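Side-chain contacts in uncharacterized protein (Bacteroides caccae, PDB 4R4K), which is of unknown function but adopts a cystatin-like fold of the NTF2 clan, with polyether chains bound in its pockets: residues E56-L61 / W116-C121; R70-Q73 / G77-V80. All coordinates share one frame; numbering follows the deposited sequence.

After the two-stranded sheet of 38-41 and 48-51, the chain enters a loop whose residues 56-61 form one half of interaction 1. It then turns into the five-stranded antiparallel sheet, where strand 69-72 and strand 78-87 make the hairpin of interaction 2, with three residues between the segments 70-73 and 77-80. Strands 90-97 and 104-110 follow, and only at 116-121 does interaction 1 close its long loop, which therefore encloses interaction 2 entirely. The two contacts sit at opposite outermost strands of the same sheet, their centres about 24 Å apart: interaction 1 buries a loop against the last strand, while interaction 2 builds the first edge near the surface.

Interaction 1: residues E56-L61 / W116-C121; sequences EKWPLL and WYVVDC
Trp58 brings the six-membered ring of its indole up to Cys121 and Val118, joining the loop 56-61 to the outermost strand 116-123 of the cystatin-like sheet in the buried interior. At the indole edge, near the ring plane, Cys121 CB lies 3.6 Å from Trp58 CZ3. Cys121 SG makes an oblique sulfur-aromatic contact, 4.8 Å from the centroid of the Trp58 six-membered ring and 63° off its normal. Val118 adds one methyl, CG1, 4.1 Å from Trp58 CH2, again obliquely. The indole reaches the strand because Trp58 CG stands anti to the backbone N (chi1 179°), which carries the six-membered ring forward. The indole N-H, Trp58 NE1, is given to Gln26 OE1, while Asn146 ND2 of helix 135-152 bonds the main-chain carbonyl of Trp58. Replacing Trp58 with an alanine would probably open a gap beside Cys121 CB and Val118 CG1 and leave Gln26 OE1 without the indole N-H. Within the sheet, Val118 also packs on Val106 and Phe108 of the adjacent strand 104-110, while Val119 and Asp120 both face Glu107 in a classic beta bulge. Just past the bulge, Cys121 N makes a weak bond to Asp120 OD1 at 2.9 Å, bent to 135° at the hydrogen.

Interaction 2: residues R70-Q73 / G77-V80; sequences RIEQ and GIYV. With PEU (2,5,8,11,14,17,20,23,26,29,32,35,38,41,44,47,50,53,56,59,62,65,68,71,74,77,80-heptacosaoxadooctacontan-82-ol), chain I.
Ile71 and Tyr79 form the hydrogen-bonded pair of an antiparallel beta hairpin, their strands running 170° apart in direction, with Ile71 N to Tyr79 O and Tyr79 N to Ile71 O both 2.8 Å. Toward the turn, Gln73 N continues the pairing to Gly77 O. Arg70 with Val80 and Glu72 with Ile78 are the flanking non-hydrogen-bonded pairs, and their side chains share one face of the sheet. There Arg70, in the conformer described, one of two, runs extended from CG to NE and crosses Ile78 diagonally, so that Ile78 CG2 sits 3.6 Å above the guanidinium plane, offset toward its rim. In this conformer Ile78 CD1 approaches the outer nitrogen Arg70 NH2 to 3.4 Å. That nitrogen also makes a weak, long salt bridge with Glu72 OE2, whereas Arg70 NH1 pairs with Glu98. The face bearing Ile71 and Tyr79 lines a polyether pocket completed by Tyr97. CG of Tyr79, anti to the backbone N (chi1 -166°), carries the ring away from Ile71 to present one face to the polyether, whose CDA lies over the middle of the Tyr79 ring, 3.9 Å above its plane. Ile71 CD1 touches the polyether's CDC at 3.7 Å. Tyr97 meets the Tyr79 ring edge-to-face, and Asp103 hydrogen-bonds the Tyr79 hydroxyl, which probably limits how far the ring can turn. At the turn end, one water donates to both Gln73 O and Gly77 O, its oxygen 2.9 Å from Gln73 O.

Interaction 1: residues E56-L61 / W116-C121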
loop_
_atom_site.group_PDB
_atom_site.type_symbol
_atom_site.label_atom_id
_atom_site.label_comp_id
_atom_site.label_asym_id
_atom_site.label_seq_id
_atom_site.Cartn_x
_atom_site.Cartn_y
_atom_site.Cartn_z
ATOM N N GLU A 56 -5.351 -6.759 -9.970
ATOM C CA GLU A 56 -6.486 -7.438 -9.346
ATOM C C GLU A 56 -6.257 -7.683 -7.836
ATOM O O GLU A 56 -7.204 -7.903 -7.106
ATOM C CB GLU A 56 -6.873 -8.723 -10.105
ATOM C CG GLU A 56 -6.205 -9.987 -9.614
ATOM C CD GLU A 56 -4.764 -10.117 -10.063
ATOM O OE1 GLU A 56 -4.223 -9.149 -10.637
ATOM O OE2 GLU A 56 -4.170 -11.199 -9.827
ATOM N N LYS A 57 -5.012 -7.677 -7.380
ATOM C CA LYS A 57 -4.683 -7.889 -5.973
ATOM C C LYS A 57 -4.604 -6.609 -5.147
ATOM O O LYS A 57 -4.534 -6.668 -3.930
ATOM C CB LYS A 57 -3.350 -8.641 -5.861
ATOM C CG LYS A 57 -3.383 -10.030 -6.498
ATOM C CD LYS A 57 -2.110 -10.811 -6.220
ATOM C CE LYS A 57 -2.093 -12.141 -6.955
ATOM N NZ LYS A 57 -1.814 -11.980 -8.411
ATOM N N TRP A 58 -4.596 -5.455 -5.806
ATOM C CA TRP A 58 -4.378 -4.177 -5.127
ATOM C C TRP A 58 -5.499 -3.761 -4.172
ATOM O O TRP A 58 -6.625 -3.593 -4.601
ATOM C CB TRP A 58 -4.203 -3.052 -6.157
ATOM C CG TRP A 58 -3.992 -1.709 -5.540
ATOM C CD1 TRP A 58 -4.888 -0.668 -5.485
ATOM C CD2 TRP A 58 -2.813 -1.273 -4.855
ATOM N NE1 TRP A 58 -4.332 0.395 -4.799
ATOM C CE2 TRP A 58 -3.062 0.049 -4.397
ATOM C CE3 TRP A 58 -1.584 -1.882 -4.558
ATOM C CZ2 TRP A 58 -2.118 0.772 -3.686
ATOM C CZ3 TRP A 58 -0.647 -1.150 -3.859
ATOM C CH2 TRP A 58 -0.919 0.160 -3.435
ATOM N N PRO A 59 -5.175 -3.569 -2.879
ATOM C CA PRO A 59 -6.141 -2.929 -1.974
ATOM C C PRO A 59 -6.098 -1.409 -2.089
ATOM O O PRO A 59 -5.067 -0.803 -1.801
ATOM C CB PRO A 59 -5.665 -3.362 -0.568
ATOM C CG PRO A 59 -4.552 -4.354 -0.805
ATOM C CD PRO A 59 -3.992 -4.011 -2.143
ATOM N N LEU A 60 -7.232 -0.802 -2.421
ATOM C CA LEU A 60 -7.319 0.633 -2.533
ATOM C C LEU A 60 -7.053 1.317 -1.192
ATOM O O LEU A 60 -7.602 0.907 -0.163
ATOM C CB LEU A 60 -8.678 1.027 -3.116
ATOM C CG LEU A 60 -8.899 0.612 -4.583
ATOM C CD1 LEU A 60 -10.378 0.616 -4.932
ATOM C CD2 LEU A 60 -8.144 1.513 -5.545
ATOM N N LEU A 61 -6.226 2.360 -1.248
ATOM C CA LEU A 61 -5.777 3.113 -0.072
ATOM C C LEU A 61 -6.552 4.415 0.079
ATOM O O LEU A 61 -6.688 5.172 -0.876
ATOM C CB LEU A 61 -4.304 3.449 -0.208
ATOM C CG LEU A 61 -3.407 2.219 -0.198
ATOM C CD1 LEU A 61 -1.990 2.643 -0.506
ATOM C CD2 LEU A 61 -3.484 1.453 1.119
ATOM N N TRP A 116 3.405 11.426 -10.077
ATOM C CA TRP A 116 3.671 10.480 -9.000
ATOM C C TRP A 116 2.981 9.147 -9.249
ATOM O O TRP A 116 1.838 9.103 -9.719
ATOM C CB TRP A 116 3.207 11.049 -7.673
ATOM C CG TRP A 116 4.070 12.157 -7.171
ATOM C CD1 TRP A 116 3.845 13.489 -7.315
ATOM C CD2 TRP A 116 5.254 12.030 -6.383
ATOM N NE1 TRP A 116 4.832 14.198 -6.691
ATOM C CE2 TRP A 116 5.707 13.331 -6.098
ATOM C CE3 TRP A 116 5.985 10.947 -5.899
ATOM C CZ2 TRP A 116 6.869 13.581 -5.363
ATOM C CZ3 TRP A 116 7.122 11.191 -5.149
ATOM C CH2 TRP A 116 7.556 12.500 -4.885
ATOM N N TYR A 117 3.696 8.081 -8.925
ATOM C CA TYR A 117 3.182 6.731 -8.983
ATOM C C TYR A 117 3.599 5.942 -7.755
ATOM O O TYR A 117 4.669 6.177 -7.173
ATOM C CB TYR A 117 3.749 5.980 -10.177
ATOM C CG TYR A 117 3.366 6.532 -11.485
ATOM C CD1 TYR A 117 4.112 7.545 -12.039
ATOM C CD2 TYR A 117 2.275 6.044 -12.201
ATOM C CE1 TYR A 117 3.758 8.060 -13.251
ATOM C CE2 TYR A 117 1.907 6.570 -13.417
ATOM C CZ TYR A 117 2.679 7.575 -13.935
ATOM O OH TYR A 117 2.336 8.129 -15.125
ATOM N N VAL A 118 2.757 4.978 -7.416
ATOM C CA VAL A 118 3.164 3.915 -6.506
ATOM C C VAL A 118 3.941 2.895 -7.323
ATOM O O VAL A 118 3.457 2.448 -8.358
ATOM C CB VAL A 118 1.957 3.252 -5.842
ATOM C CG1 VAL A 118 2.393 1.988 -5.096
ATOM C CG2 VAL A 118 1.308 4.241 -4.898
ATOM N N VAL A 119 5.156 2.590 -6.879
ATOM C CA VAL A 119 5.991 1.591 -7.546
ATOM C C VAL A 119 6.205 0.313 -6.753
ATOM O O VAL A 119 6.624 -0.701 -7.320
ATOM C CB VAL A 119 7.353 2.165 -7.966
ATOM C CG1 VAL A 119 7.163 3.313 -8.957
ATOM C CG2 VAL A 119 8.178 2.597 -6.765
ATOM N N ASP A 120 5.920 0.331 -5.447
ATOM C CA ASP A 120 6.016 -0.876 -4.661
ATOM C C ASP A 120 5.138 -0.759 -3.440
ATOM O O ASP A 120 4.814 0.354 -2.986
ATOM C CB ASP A 120 7.457 -1.172 -4.260
ATOM C CG ASP A 120 7.714 -2.665 -4.031
ATOM O OD1 ASP A 120 6.808 -3.515 -4.231
ATOM O OD2 ASP A 120 8.852 -2.992 -3.629
ATOM N N CYS A 121 4.747 -1.906 -2.925
ATOM C CA CYS A 121 3.926 -1.945 -1.741
ATOM C C CYS A 121 4.085 -3.297 -1.052
ATOM O O CYS A 121 4.162 -4.337 -1.711
ATOM C CB CYS A 121 2.472 -1.707 -2.097
ATOM S SG CYS A 121 1.298 -1.866 -0.721
#

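Interaction 2: residues R70-Q73 / G77-V80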
loop_
_atom_site.group_PDB
_atom_site.type_symbol
_atom_site.label_atom_id
_atom_site.label_comp_id
_atom_site.label_asym_id
_atom_site.label_seq_id
_atom_site.Cartn_x
_atom_site.Cartn_y
_atom_site.Cartn_z
ATOM N N ARG A 70 0.046 8.866 15.284
ATOM C CA ARG A 70 0.381 7.939 16.319
ATOM C C ARG A 70 -0.895 7.688 17.111
ATOM O O ARG A 70 -1.490 8.640 17.650
ATOM C CB ARG A 70 1.487 8.536 17.186
ATOM C CG ARG A 70 1.946 7.652 18.316
ATOM C CD ARG A 70 3.049 8.374 19.077
ATOM N NE ARG A 70 3.082 7.959 20.471
ATOM C CZ ARG A 70 3.876 7.003 20.922
ATOM N NH1 ARG A 70 4.714 6.382 20.094
ATOM N NH2 ARG A 70 3.852 6.661 22.199
ATOM N N ILE A 71 -1.310 6.418 17.161
ATOM C CA ILE A 71 -2.547 6.029 17.792
ATOM C C ILE A 71 -2.204 5.233 19.037
ATOM O O ILE A 71 -1.612 4.159 18.934
ATOM C CB ILE A 71 -3.437 5.182 16.853
ATOM C CG1 ILE A 71 -3.722 5.912 15.541
ATOM C CG2 ILE A 71 -4.755 4.846 17.529
ATOM C CD1 ILE A 71 -4.296 5.020 14.458
ATOM N N GLU A 72 -2.582 5.766 20.201
ATOM C CA GLU A 72 -2.384 5.096 21.479
ATOM C C GLU A 72 -3.703 4.478 21.877
ATOM O O GLU A 72 -4.653 5.202 22.165
ATOM C CB GLU A 72 -1.932 6.122 22.560
ATOM C CG GLU A 72 -0.474 6.527 22.445
ATOM C CD GLU A 72 -0.093 7.695 23.348
ATOM O OE1 GLU A 72 -0.915 8.642 23.497
ATOM O OE2 GLU A 72 1.045 7.673 23.882
ATOM N N GLN A 73 -3.782 3.154 21.839
ATOM C CA GLN A 73 -5.035 2.438 22.112
ATOM C C GLN A 73 -5.150 2.101 23.576
ATOM O O GLN A 73 -4.175 1.677 24.221
ATOM C CB GLN A 73 -5.127 1.183 21.235
ATOM C CG GLN A 73 -5.098 1.473 19.752
ATOM C CD GLN A 73 -5.082 0.213 18.878
ATOM O OE1 GLN A 73 -4.516 -0.779 19.255
ATOM N NE2 GLN A 73 -5.632 0.300 17.680
ATOM N N GLY A 77 -1.916 -1.216 22.473
ATOM C CA GLY A 77 -1.090 -1.024 21.289
ATOM C C GLY A 77 -0.838 0.436 20.970
ATOM O O GLY A 77 -1.642 1.285 21.311
ATOM N N ILE A 78 0.300 0.711 20.341
ATOM C CA ILE A 78 0.564 2.012 19.735
ATOM C C ILE A 78 0.818 1.781 18.262
ATOM O O ILE A 78 1.775 1.094 17.886
ATOM C CB ILE A 78 1.778 2.709 20.378
ATOM C CG1 ILE A 78 1.536 2.898 21.878
ATOM C CG2 ILE A 78 2.056 4.032 19.695
ATOM C CD1 ILE A 78 2.691 3.506 22.635
ATOM N N TYR A 79 -0.054 2.327 17.432
ATOM C CA TYR A 79 0.029 2.156 15.980
ATOM C C TYR A 79 0.608 3.462 15.389
ATOM O O TYR A 79 0.177 4.570 15.735
ATOM C CB TYR A 79 -1.342 1.854 15.426
ATOM C CG TYR A 79 -1.319 1.334 13.998
ATOM C CD1 TYR A 79 -1.095 -0.018 13.738
ATOM C CD2 TYR A 79 -1.488 2.183 12.908
ATOM C CE1 TYR A 79 -1.030 -0.516 12.437
ATOM C CE2 TYR A 79 -1.451 1.683 11.606
ATOM C CZ TYR A 79 -1.228 0.337 11.382
ATOM O OH TYR A 79 -1.198 -0.174 10.100
ATOM N N VAL A 80 1.641 3.351 14.564
ATOM C CA VAL A 80 2.344 4.517 14.067
ATOM C C VAL A 80 2.392 4.437 12.548
ATOM O O VAL A 80 2.723 3.388 12.007
ATOM C CB VAL A 80 3.802 4.564 14.619
ATOM C CG1 VAL A 80 4.594 5.720 14.024
ATOM C CG2 VAL A 80 3.800 4.649 16.144
HETATM O OCY PEU I . -5.034 -1.583 12.094
HETATM C CCZ PEU I . -5.040 -1.162 13.461
HETATM C CDA PEU I . -5.152 0.358 13.577
HETATM O ODB PEU I . -5.681 0.891 12.365
HETATM C CDC PEU I . -5.677 2.315 12.285
HETATM C CDD PEU I . -5.162 2.724 10.905
HETATM O ODE PEU I . -6.148 3.490 10.209
HETATM O O HOH W 1 -1.425 2.464 24.141
#